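Local coordinates for uncharacterized protein (Bacteroides eggerthii DSM 20697, PDB 4ECO) that is of unknown function but is built of leucine-rich repeats and probably serves in protein binding, at residues G113-F124 against R209-P217; G95-Q103 against W227-Y238. All coordinates share one frame; numbering follows the deposited sequence.

Contact 1. Residues G113-F124 against R209-P217; sequences GSHGEKVNERLF and RQFYMGNSP. With NA (sodium ion), chain C.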
loop_
_atom_site.group_PDB
_atom_site.type_symbol
_atom_site.label_atom_id
_atom_site.label_comp_id
_atom_site.label_asym_id
_atom_site.label_seq_id
_atom_site.Cartn_x
_atom_site.Cartn_y
_atom_site.Cartn_z
ATOM N N GLY A 113 -21.844 -2.031 -7.016
ATOM C CA GLY A 113 -21.141 -2.388 -5.798
ATOM C C GLY A 113 -19.739 -1.875 -5.941
ATOM O O GLY A 113 -19.383 -1.431 -7.029
ATOM N N SER A 114 -18.947 -1.893 -4.864
ATOM C CA SER A 114 -17.570 -1.401 -4.898
ATOM C C SER A 114 -16.781 -1.889 -3.721
ATOM O O SER A 114 -17.363 -2.441 -2.775
ATOM C CB SER A 114 -17.536 0.122 -4.898
ATOM O OG SER A 114 -17.754 0.612 -3.585
ATOM N N HIS A 115 -15.449 -1.604 -3.737
ATOM C CA HIS A 115 -14.547 -1.932 -2.633
ATOM C C HIS A 115 -14.896 -1.055 -1.427
ATOM O O HIS A 115 -14.635 -1.470 -0.300
ATOM C CB HIS A 115 -13.069 -1.824 -3.027
ATOM C CG HIS A 115 -12.593 -0.452 -3.365
ATOM N ND1 HIS A 115 -12.494 -0.029 -4.671
ATOM C CD2 HIS A 115 -12.140 0.533 -2.552
ATOM C CE1 HIS A 115 -12.003 1.200 -4.614
ATOM N NE2 HIS A 115 -11.789 1.586 -3.355
ATOM N N GLY A 116 -15.560 0.089 -1.677
ATOM C CA GLY A 116 -16.014 1.020 -0.652
ATOM C C GLY A 116 -16.960 0.378 0.348
ATOM O O GLY A 116 -16.897 0.664 1.544
ATOM N N GLU A 117 -17.811 -0.535 -0.122
ATOM C CA GLU A 117 -18.799 -1.242 0.702
ATOM C C GLU A 117 -18.146 -2.077 1.818
ATOM O O GLU A 117 -18.732 -2.193 2.902
ATOM C CB GLU A 117 -19.669 -2.129 -0.175
ATOM C CG GLU A 117 -20.611 -1.327 -1.061
ATOM C CD GLU A 117 -21.416 -2.166 -2.031
ATOM O OE1 GLU A 117 -20.797 -3.014 -2.722
ATOM O OE2 GLU A 117 -22.655 -1.971 -2.110
ATOM N N LYS A 118 -16.916 -2.586 1.586
ATOM C CA LYS A 118 -16.170 -3.358 2.580
ATOM C C LYS A 118 -15.594 -2.447 3.670
ATOM O O LYS A 118 -15.286 -2.950 4.752
ATOM C CB LYS A 118 -15.028 -4.193 1.925
ATOM C CG LYS A 118 -15.462 -5.471 1.161
ATOM C CD LYS A 118 -16.274 -6.499 1.997
ATOM C CE LYS A 118 -17.701 -6.578 1.499
ATOM N NZ LYS A 118 -18.647 -7.155 2.478
ATOM N N VAL A 119 -15.442 -1.128 3.396
ATOM C CA VAL A 119 -14.876 -0.153 4.368
ATOM C C VAL A 119 -15.907 0.952 4.712
ATOM O O VAL A 119 -15.524 2.029 5.173
ATOM C CB VAL A 119 -13.514 0.480 3.922
ATOM C CG1 VAL A 119 -12.408 -0.565 3.891
ATOM C CG2 VAL A 119 -13.620 1.197 2.581
ATOM N N ASN A 120 -17.205 0.666 4.504
ATOM C CA ASN A 120 -18.331 1.561 4.804
ATOM C C ASN A 120 -18.095 2.994 4.218
ATOM O O ASN A 120 -18.177 4.006 4.929
ATOM C CB ASN A 120 -18.587 1.618 6.333
ATOM C CG ASN A 120 -19.843 2.337 6.747
ATOM O OD1 ASN A 120 -20.845 2.437 6.008
ATOM N ND2 ASN A 120 -19.805 2.865 7.954
ATOM N N GLU A 121 -17.798 3.059 2.908
ATOM C CA GLU A 121 -17.574 4.309 2.178
ATOM C C GLU A 121 -18.298 4.315 0.869
ATOM O O GLU A 121 -18.263 3.313 0.153
ATOM C CB GLU A 121 -16.085 4.525 1.911
ATOM C CG GLU A 121 -15.271 4.948 3.119
ATOM C CD GLU A 121 -13.852 5.343 2.774
ATOM O OE1 GLU A 121 -13.673 6.267 1.943
ATOM O OE2 GLU A 121 -12.918 4.734 3.346
ATOM N N ARG A 122 -18.928 5.441 0.513
ATOM C CA ARG A 122 -19.562 5.541 -0.802
ATOM C C ARG A 122 -18.520 6.097 -1.752
ATOM O O ARG A 122 -18.007 7.198 -1.505
ATOM C CB ARG A 122 -20.827 6.402 -0.758
ATOM C CG ARG A 122 -22.042 5.720 -1.382
ATOM C CD ARG A 122 -23.273 6.616 -1.487
ATOM N NE ARG A 122 -23.489 7.471 -0.312
ATOM C CZ ARG A 122 -24.028 7.078 0.841
ATOM N NH1 ARG A 122 -24.384 5.811 1.020
ATOM N NH2 ARG A 122 -24.177 7.938 1.836
ATOM N N LEU A 123 -18.119 5.326 -2.774
ATOM C CA LEU A 123 -17.088 5.837 -3.682
ATOM C C LEU A 123 -17.704 6.737 -4.742
ATOM O O LEU A 123 -17.038 7.634 -5.251
ATOM C CB LEU A 123 -16.294 4.708 -4.343
ATOM C CG LEU A 123 -15.715 3.641 -3.433
ATOM C CD1 LEU A 123 -15.017 2.601 -4.247
ATOM C CD2 LEU A 123 -14.776 4.227 -2.432
ATOM N N PHE A 124 -18.986 6.509 -5.043
ATOM C CA PHE A 124 -19.761 7.282 -6.010
ATOM C C PHE A 124 -20.672 8.244 -5.280
ATOM O O PHE A 124 -21.426 7.842 -4.383
ATOM C CB PHE A 124 -20.575 6.357 -6.925
ATOM C CG PHE A 124 -19.789 5.570 -7.941
ATOM C CD1 PHE A 124 -18.802 4.683 -7.545
ATOM C CD2 PHE A 124 -20.105 5.636 -9.284
ATOM C CE1 PHE A 124 -18.088 3.950 -8.482
ATOM C CE2 PHE A 124 -19.409 4.872 -10.222
ATOM C CZ PHE A 124 -18.404 4.039 -9.813
ATOM N N ARG A 209 -18.160 6.356 -18.298
ATOM C CA ARG A 209 -16.764 6.641 -17.961
ATOM C C ARG A 209 -16.244 5.691 -16.885
ATOM O O ARG A 209 -15.118 5.199 -16.985
ATOM C CB ARG A 209 -16.635 8.078 -17.473
ATOM C CG ARG A 209 -17.152 9.094 -18.446
ATOM C CD ARG A 209 -16.897 10.454 -17.875
ATOM N NE ARG A 209 -17.453 11.516 -18.705
ATOM C CZ ARG A 209 -16.824 12.066 -19.732
ATOM N NH1 ARG A 209 -15.614 11.648 -20.077
ATOM N NH2 ARG A 209 -17.404 13.031 -20.431
ATOM N N GLN A 210 -17.084 5.405 -15.861
ATOM C CA GLN A 210 -16.718 4.511 -14.751
ATOM C C GLN A 210 -17.780 3.409 -14.552
ATOM O O GLN A 210 -18.982 3.704 -14.439
ATOM C CB GLN A 210 -16.523 5.301 -13.445
ATOM C CG GLN A 210 -15.657 6.554 -13.604
ATOM C CD GLN A 210 -14.502 6.607 -12.658
ATOM O OE1 GLN A 210 -14.363 5.783 -11.743
ATOM N NE2 GLN A 210 -13.636 7.588 -12.866
ATOM N N PHE A 211 -17.330 2.134 -14.538
ATOM C CA PHE A 211 -18.213 0.999 -14.311
ATOM C C PHE A 211 -17.630 0.142 -13.195
ATOM O O PHE A 211 -16.613 -0.512 -13.382
ATOM C CB PHE A 211 -18.440 0.207 -15.607
ATOM C CG PHE A 211 -19.451 -0.917 -15.558
ATOM C CD1 PHE A 211 -20.438 -0.951 -14.576
ATOM C CD2 PHE A 211 -19.449 -1.917 -16.521
ATOM C CE1 PHE A 211 -21.362 -2.001 -14.525
ATOM C CE2 PHE A 211 -20.386 -2.958 -16.478
ATOM C CZ PHE A 211 -21.349 -2.981 -15.489
ATOM N N TYR A 212 -18.270 0.172 -12.021
ATOM C CA TYR A 212 -17.846 -0.560 -10.821
ATOM C C TYR A 212 -18.846 -1.611 -10.405
ATOM O O TYR A 212 -20.066 -1.402 -10.481
ATOM C CB TYR A 212 -17.656 0.415 -9.642
ATOM C CG TYR A 212 -16.296 1.079 -9.535
ATOM C CD1 TYR A 212 -15.785 1.843 -10.580
ATOM C CD2 TYR A 212 -15.581 1.056 -8.339
ATOM C CE1 TYR A 212 -14.545 2.478 -10.473
ATOM C CE2 TYR A 212 -14.347 1.695 -8.216
ATOM C CZ TYR A 212 -13.831 2.404 -9.287
ATOM O OH TYR A 212 -12.620 3.043 -9.169
HETATM N N MSE A 213 -18.329 -2.742 -9.958
HETATM C CA MSE A 213 -19.133 -3.802 -9.381
HETATM C C MSE A 213 -18.281 -4.543 -8.387
HETATM O O MSE A 213 -17.048 -4.602 -8.529
HETATM C CB MSE A 213 -19.798 -4.737 -10.414
HETATM C CG MSE A 213 -18.875 -5.656 -11.203
HETATM SE SE MSE A 213 -19.710 -6.020 -12.964
HETATM C CE MSE A 213 -18.653 -4.674 -13.960
ATOM N N GLY A 214 -18.938 -5.043 -7.348
ATOM C CA GLY A 214 -18.242 -5.792 -6.319
ATOM C C GLY A 214 -19.130 -6.412 -5.280
ATOM O O GLY A 214 -20.258 -5.962 -5.067
ATOM N N ASN A 215 -18.611 -7.465 -4.636
ATOM C CA ASN A 215 -19.192 -8.241 -3.529
ATOM C C ASN A 215 -20.525 -8.888 -3.966
ATOM O O ASN A 215 -21.451 -9.016 -3.171
ATOM C CB ASN A 215 -19.340 -7.354 -2.294
ATOM C CG ASN A 215 -18.149 -6.447 -2.081
ATOM O OD1 ASN A 215 -17.057 -6.895 -1.751
ATOM N ND2 ASN A 215 -18.299 -5.169 -2.380
ATOM N N SER A 216 -20.567 -9.341 -5.237
ATOM C CA SER A 216 -21.721 -9.939 -5.910
ATOM C C SER A 216 -21.556 -11.423 -6.111
ATOM O O SER A 216 -20.441 -11.884 -6.358
ATOM C CB SER A 216 -21.945 -9.278 -7.271
ATOM O OG SER A 216 -22.588 -8.015 -7.176
ATOM N N PRO A 217 -22.658 -12.193 -6.073
ATOM C CA PRO A 217 -22.531 -13.651 -6.228
ATOM C C PRO A 217 -22.627 -14.142 -7.671
ATOM O O PRO A 217 -22.659 -15.365 -7.885
ATOM C CB PRO A 217 -23.715 -14.182 -5.426
ATOM C CG PRO A 217 -24.734 -13.107 -5.488
ATOM C CD PRO A 217 -24.053 -11.808 -5.759
HETATM NA NA NA C . -24.598 -3.244 -0.509
#
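The Phe124 ring turns its edge to one face of the Tyr212 ring. The pair is T-shaped (edge-to-face), with centroids 5.1 Å apart and planes at 75°. Phe124 CE1 lies over the rim of the tyrosine face, 3.5 Å from Tyr212 CG. At the edge of the same tyrosine ring sit Ser114 CB and His115 CE1, and Leu123 CD1 comes to 4.1 Å from Tyr212 CE2. Leu123 CD1 also covers one face of the His115 ring, whose ND1 is hydrogen-bonded to Glu255. With CG anti to the carbonyl carbon (chi1 -86°), Tyr212 carries its ring from strand 210-214 toward the loop.

The polar half lies at the end of the strand. Asn215 ND2 donates to Ser114 O at 2.9 Å, with the acceptor in the amide plane but the donor tilted 47° out of the carbonyl plane. Glu117 N reaches Ser114 O from the opposite face, so two donors hold this oxygen. A second, weak bond runs from Asn215 ND2 to Glu117 OE1 at 3.3 Å. Glu117 OE1 also accepts from Ser114 N. Lys118 lays its CE against Asn215 OD1, which is hydrogen-bonded to Asn258. An alanine in place of Asn215 removes the amide and would probably leave Ser114 O with Glu117 N alone of its two donors and Asn258 without this partner.

Strands 109-111 and 210-214 pair in parallel, as in the stacked strands of leucine-rich repeat proteins, and this loop follows the first of them. The sodium ion is bound by Glu117 OE2 at 2.8 Å and by Ser192 O. Gly90 N donates to the same OE2. Through its weak bond to the other carboxylate oxygen, Asn215 may act as a second-shell residue, and so may Ser114, whose N bonds the same OE1.

Contact 2. Residues G95-Q103 against W227-Y238; sequences GRVPDAIGQ and WENENSEYAQQY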
loop_
_atom_site.group_PDB
_atom_site.type_symbol
_atom_site.label_atom_id
_atom_site.label_comp_id
_atom_site.label_asym_id
_atom_site.label_seq_id
_atom_site.Cartn_x
_atom_site.Cartn_y
_atom_site.Cartn_z
ATOM N N GLY A 95 -31.160 -9.374 -7.166
ATOM C CA GLY A 95 -31.844 -9.725 -8.401
ATOM C C GLY A 95 -30.987 -9.631 -9.636
ATOM O O GLY A 95 -29.761 -9.774 -9.574
ATOM N N ARG A 96 -31.646 -9.381 -10.771
ATOM C CA ARG A 96 -31.015 -9.314 -12.091
ATOM C C ARG A 96 -31.145 -7.903 -12.664
ATOM O O ARG A 96 -32.242 -7.353 -12.633
ATOM C CB ARG A 96 -31.670 -10.356 -13.020
ATOM C CG ARG A 96 -31.454 -11.816 -12.563
ATOM C CD ARG A 96 -32.424 -12.810 -13.200
ATOM N NE ARG A 96 -32.504 -12.679 -14.660
ATOM C CZ ARG A 96 -31.795 -13.396 -15.526
ATOM N NH1 ARG A 96 -30.959 -14.334 -15.095
ATOM N NH2 ARG A 96 -31.926 -13.191 -16.832
ATOM N N VAL A 97 -30.028 -7.293 -13.130
ATOM C CA VAL A 97 -30.028 -5.930 -13.698
ATOM C C VAL A 97 -30.714 -6.032 -15.053
ATOM O O VAL A 97 -30.243 -6.779 -15.912
ATOM C CB VAL A 97 -28.616 -5.299 -13.743
ATOM C CG1 VAL A 97 -28.658 -3.906 -14.350
ATOM C CG2 VAL A 97 -28.005 -5.247 -12.342
ATOM N N PRO A 98 -31.913 -5.409 -15.196
ATOM C CA PRO A 98 -32.701 -5.606 -16.425
ATOM C C PRO A 98 -32.169 -4.823 -17.612
ATOM O O PRO A 98 -31.346 -3.933 -17.446
ATOM C CB PRO A 98 -34.102 -5.125 -16.023
ATOM C CG PRO A 98 -33.890 -4.133 -14.958
ATOM C CD PRO A 98 -32.609 -4.499 -14.246
ATOM N N ASP A 99 -32.688 -5.141 -18.812
ATOM C CA ASP A 99 -32.310 -4.534 -20.085
ATOM C C ASP A 99 -32.694 -3.062 -20.133
ATOM O O ASP A 99 -32.204 -2.338 -21.001
ATOM C CB ASP A 99 -32.963 -5.301 -21.255
ATOM C CG ASP A 99 -32.714 -6.797 -21.199
ATOM O OD1 ASP A 99 -31.534 -7.206 -21.087
ATOM O OD2 ASP A 99 -33.692 -7.551 -21.182
ATOM N N ALA A 100 -33.541 -2.621 -19.183
ATOM C CA ALA A 100 -34.011 -1.241 -19.022
ATOM C C ALA A 100 -32.829 -0.264 -18.771
ATOM O O ALA A 100 -32.948 0.933 -19.060
ATOM C CB ALA A 100 -35.010 -1.161 -17.869
ATOM N N ILE A 101 -31.685 -0.793 -18.287
ATOM C CA ILE A 101 -30.476 -0.035 -17.978
ATOM C C ILE A 101 -29.995 0.733 -19.235
ATOM O O ILE A 101 -29.565 1.883 -19.097
ATOM C CB ILE A 101 -29.370 -0.960 -17.365
ATOM C CG1 ILE A 101 -28.177 -0.181 -16.787
ATOM C CG2 ILE A 101 -28.919 -2.095 -18.272
ATOM C CD1 ILE A 101 -28.271 0.067 -15.310
ATOM N N GLY A 102 -30.174 0.132 -20.423
ATOM C CA GLY A 102 -29.790 0.683 -21.725
ATOM C C GLY A 102 -30.471 1.981 -22.135
ATOM O O GLY A 102 -30.013 2.654 -23.055
ATOM N N GLN A 103 -31.547 2.355 -21.437
ATOM C CA GLN A 103 -32.299 3.590 -21.654
ATOM C C GLN A 103 -31.496 4.812 -21.176
ATOM O O GLN A 103 -31.553 5.880 -21.805
ATOM C CB GLN A 103 -33.668 3.507 -20.919
ATOM C CG GLN A 103 -34.517 4.783 -20.903
ATOM C CD GLN A 103 -34.683 5.460 -22.242
ATOM O OE1 GLN A 103 -34.927 4.829 -23.285
ATOM N NE2 GLN A 103 -34.546 6.770 -22.225
ATOM N N TRP A 227 -29.038 -10.739 -22.824
ATOM C CA TRP A 227 -30.164 -9.936 -22.392
ATOM C C TRP A 227 -30.696 -10.515 -21.098
ATOM O O TRP A 227 -30.632 -11.734 -20.899
ATOM C CB TRP A 227 -31.254 -9.886 -23.458
ATOM C CG TRP A 227 -30.815 -9.411 -24.809
ATOM C CD1 TRP A 227 -30.829 -10.125 -25.975
ATOM C CD2 TRP A 227 -30.363 -8.095 -25.151
ATOM N NE1 TRP A 227 -30.429 -9.333 -27.025
ATOM C CE2 TRP A 227 -30.110 -8.086 -26.542
ATOM C CE3 TRP A 227 -30.146 -6.916 -24.416
ATOM C CZ2 TRP A 227 -29.635 -6.952 -27.207
ATOM C CZ3 TRP A 227 -29.690 -5.790 -25.084
ATOM C CH2 TRP A 227 -29.423 -5.822 -26.460
ATOM N N GLU A 228 -31.176 -9.658 -20.196
ATOM C CA GLU A 228 -31.741 -10.117 -18.936
ATOM C C GLU A 228 -32.994 -10.894 -19.277
ATOM O O GLU A 228 -33.213 -11.986 -18.763
ATOM C CB GLU A 228 -31.993 -8.930 -18.003
ATOM C CG GLU A 228 -32.396 -9.321 -16.598
ATOM C CD GLU A 228 -33.850 -9.708 -16.412
ATOM O OE1 GLU A 228 -34.744 -9.033 -16.981
ATOM O OE2 GLU A 228 -34.088 -10.689 -15.673
ATOM N N ASN A 229 -33.763 -10.350 -20.226
ATOM C CA ASN A 229 -34.971 -10.928 -20.792
ATOM C C ASN A 229 -35.054 -10.476 -22.258
ATOM O O ASN A 229 -35.405 -9.327 -22.535
ATOM C CB ASN A 229 -36.192 -10.512 -19.964
ATOM C CG ASN A 229 -37.538 -10.761 -20.604
ATOM O OD1 ASN A 229 -37.735 -11.686 -21.407
ATOM N ND2 ASN A 229 -38.506 -9.928 -20.236
ATOM N N GLU A 230 -34.725 -11.383 -23.192
ATOM C CA GLU A 230 -34.723 -11.100 -24.628
ATOM C C GLU A 230 -36.118 -10.713 -25.186
ATOM O O GLU A 230 -36.178 -10.173 -26.294
ATOM C CB GLU A 230 -34.167 -12.286 -25.429
ATOM C CG GLU A 230 -34.939 -13.583 -25.278
ATOM C CD GLU A 230 -34.531 -14.670 -26.250
ATOM O OE1 GLU A 230 -34.099 -14.340 -27.382
ATOM O OE2 GLU A 230 -34.692 -15.861 -25.894
ATOM N N ASN A 231 -37.215 -10.942 -24.418
ATOM C CA ASN A 231 -38.576 -10.610 -24.856
ATOM C C ASN A 231 -39.090 -9.267 -24.276
ATOM O O ASN A 231 -40.277 -8.949 -24.443
ATOM C CB ASN A 231 -39.542 -11.734 -24.498
ATOM C CG ASN A 231 -39.309 -12.986 -25.310
ATOM O OD1 ASN A 231 -39.129 -12.959 -26.545
ATOM N ND2 ASN A 231 -39.299 -14.114 -24.622
ATOM N N SER A 232 -38.198 -8.471 -23.642
ATOM C CA SER A 232 -38.540 -7.153 -23.106
ATOM C C SER A 232 -38.603 -6.125 -24.228
ATOM O O SER A 232 -37.982 -6.315 -25.274
ATOM C CB SER A 232 -37.530 -6.717 -22.045
ATOM O OG SER A 232 -36.234 -6.473 -22.562
ATOM N N GLU A 233 -39.321 -5.012 -23.994
ATOM C CA GLU A 233 -39.467 -3.928 -24.972
ATOM C C GLU A 233 -38.096 -3.356 -25.337
ATOM O O GLU A 233 -37.835 -3.077 -26.511
ATOM C CB GLU A 233 -40.403 -2.820 -24.440
ATOM C CG GLU A 233 -41.871 -3.004 -24.841
ATOM C CD GLU A 233 -42.819 -1.842 -24.575
ATOM O OE1 GLU A 233 -42.338 -0.700 -24.380
ATOM O OE2 GLU A 233 -44.051 -2.068 -24.599
ATOM N N TYR A 234 -37.210 -3.248 -24.317
ATOM C CA TYR A 234 -35.849 -2.749 -24.431
ATOM C C TYR A 234 -35.002 -3.696 -25.296
ATOM O O TYR A 234 -34.511 -3.258 -26.343
ATOM C CB TYR A 234 -35.215 -2.557 -23.039
ATOM C CG TYR A 234 -35.991 -1.625 -22.133
ATOM C CD1 TYR A 234 -35.864 -0.240 -22.246
ATOM C CD2 TYR A 234 -36.834 -2.125 -21.145
ATOM C CE1 TYR A 234 -36.577 0.624 -21.411
ATOM C CE2 TYR A 234 -37.569 -1.272 -20.321
ATOM C CZ TYR A 234 -37.426 0.102 -20.446
ATOM O OH TYR A 234 -38.134 0.934 -19.618
ATOM N N ALA A 235 -34.881 -4.993 -24.891
ATOM C CA ALA A 235 -34.094 -6.011 -25.607
ATOM C C ALA A 235 -34.495 -6.081 -27.064
ATOM O O ALA A 235 -33.620 -5.993 -27.920
ATOM C CB ALA A 235 -34.253 -7.375 -24.961
ATOM N N GLN A 236 -35.816 -6.140 -27.347
ATOM C CA GLN A 236 -36.371 -6.199 -28.699
ATOM C C GLN A 236 -35.930 -4.985 -29.519
ATOM O O GLN A 236 -35.624 -5.136 -30.700
ATOM C CB GLN A 236 -37.915 -6.300 -28.681
ATOM C CG GLN A 236 -38.516 -7.523 -27.948
ATOM C CD GLN A 236 -38.430 -8.874 -28.630
ATOM O OE1 GLN A 236 -37.486 -9.193 -29.379
ATOM N NE2 GLN A 236 -39.398 -9.737 -28.311
ATOM N N GLN A 237 -35.866 -3.797 -28.896
ATOM C CA GLN A 237 -35.456 -2.574 -29.590
ATOM C C GLN A 237 -33.955 -2.607 -29.883
ATOM O O GLN A 237 -33.574 -2.454 -31.049
ATOM C CB GLN A 237 -35.821 -1.315 -28.774
ATOM C CG GLN A 237 -35.566 0.009 -29.512
ATOM C CD GLN A 237 -35.649 1.244 -28.643
ATOM O OE1 GLN A 237 -36.371 1.311 -27.632
ATOM N NE2 GLN A 237 -34.903 2.268 -29.028
ATOM N N TYR A 238 -33.123 -2.825 -28.823
ATOM C CA TYR A 238 -31.650 -2.819 -28.831
ATOM C C TYR A 238 -31.069 -3.962 -29.660
ATOM O O TYR A 238 -29.923 -3.852 -30.113
ATOM C CB TYR A 238 -31.080 -2.884 -27.410
ATOM C CG TYR A 238 -31.606 -1.880 -26.397
ATOM C CD1 TYR A 238 -32.350 -0.770 -26.797
ATOM C CD2 TYR A 238 -31.348 -2.034 -25.040
ATOM C CE1 TYR A 238 -32.872 0.123 -25.865
ATOM C CE2 TYR A 238 -31.862 -1.145 -24.096
ATOM C CZ TYR A 238 -32.601 -0.051 -24.514
ATOM O OH TYR A 238 -33.088 0.840 -23.587
HETATM O O HOH W 1 -34.804 -7.019 -18.738
HETATM O O HOH W 2 -34.753 2.862 -24.976
#
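A short 3-10 turn, residues 99-103, packs against the loop 227-232 and the short helix 233-238 that follows it, beside the short strand 96-97. Asp99 is central. Its OD1 takes Glu228 N at 2.6 Å and its OD2 takes Asn229 N at 3.0 Å, each on the syn lone pair. One carboxylate thus spans two successive backbone amides. CG of Asp99 stands anti to the carbonyl carbon (chi1 -52°), and this directs the carboxylate into the loop. Ser199 OG adds a hydrogen bond to OD1. Ser232 OG lies 3.1 Å from Asp99 OD2 and, as N-cap of the helix, accepts from Ala235 N.

Arg96 grips Glu228 side-on. Its NE donates a nearly straight hydrogen bond, part of a salt bridge, to the anti lone pair of Glu228 OE2, at 2.7 Å, while its NH2 donates to Glu228 O. Both partners lie in the guanidinium plane, though the carboxylate is turned 67° from it. Phe197 of strand 194-198 makes a cation-pi contact with the same arginine.

On the helix side, Ala100 CA sits 3.5 Å above the centre of the Tyr234 ring, a CH-pi contact, and its CB also rests on that face. Tyr238 turns an edge to Asp99 O, with CE2 at 3.3 Å. Water links Tyr238 OH to Gln103 OE1, which also bonds Lys30 of helix 27-41; Gln103 NE2 bonds Glu27.

Asp99 and Glu228 are like charges, but a water donates to Glu228 OE1 and, weakly, to Asp99 OD2. With the backbone donors and Arg96, this would probably offset their repulsion.

Overall arrangement
Contact 2 encloses contact 1 along the chain: 95-103 precedes 113-124, and 209-217 precedes 227-238. The two therefore tie the same two lengths of chain together twice, once at strand 210-214, next to strand 109-111, and once at helix 233-238. Their centres are 23 Å apart and their nearest atoms about 7 Å, so they do not touch. Contact 1 is buried and holds the sodium ligand Glu117. Contact 2 is partly buried and further out, 40 Å from the chain centre against 19 Å for contact 1. The sodium ion is about 12 Å from the side chain of Val97, so contact 2 has no direct part in the metal site.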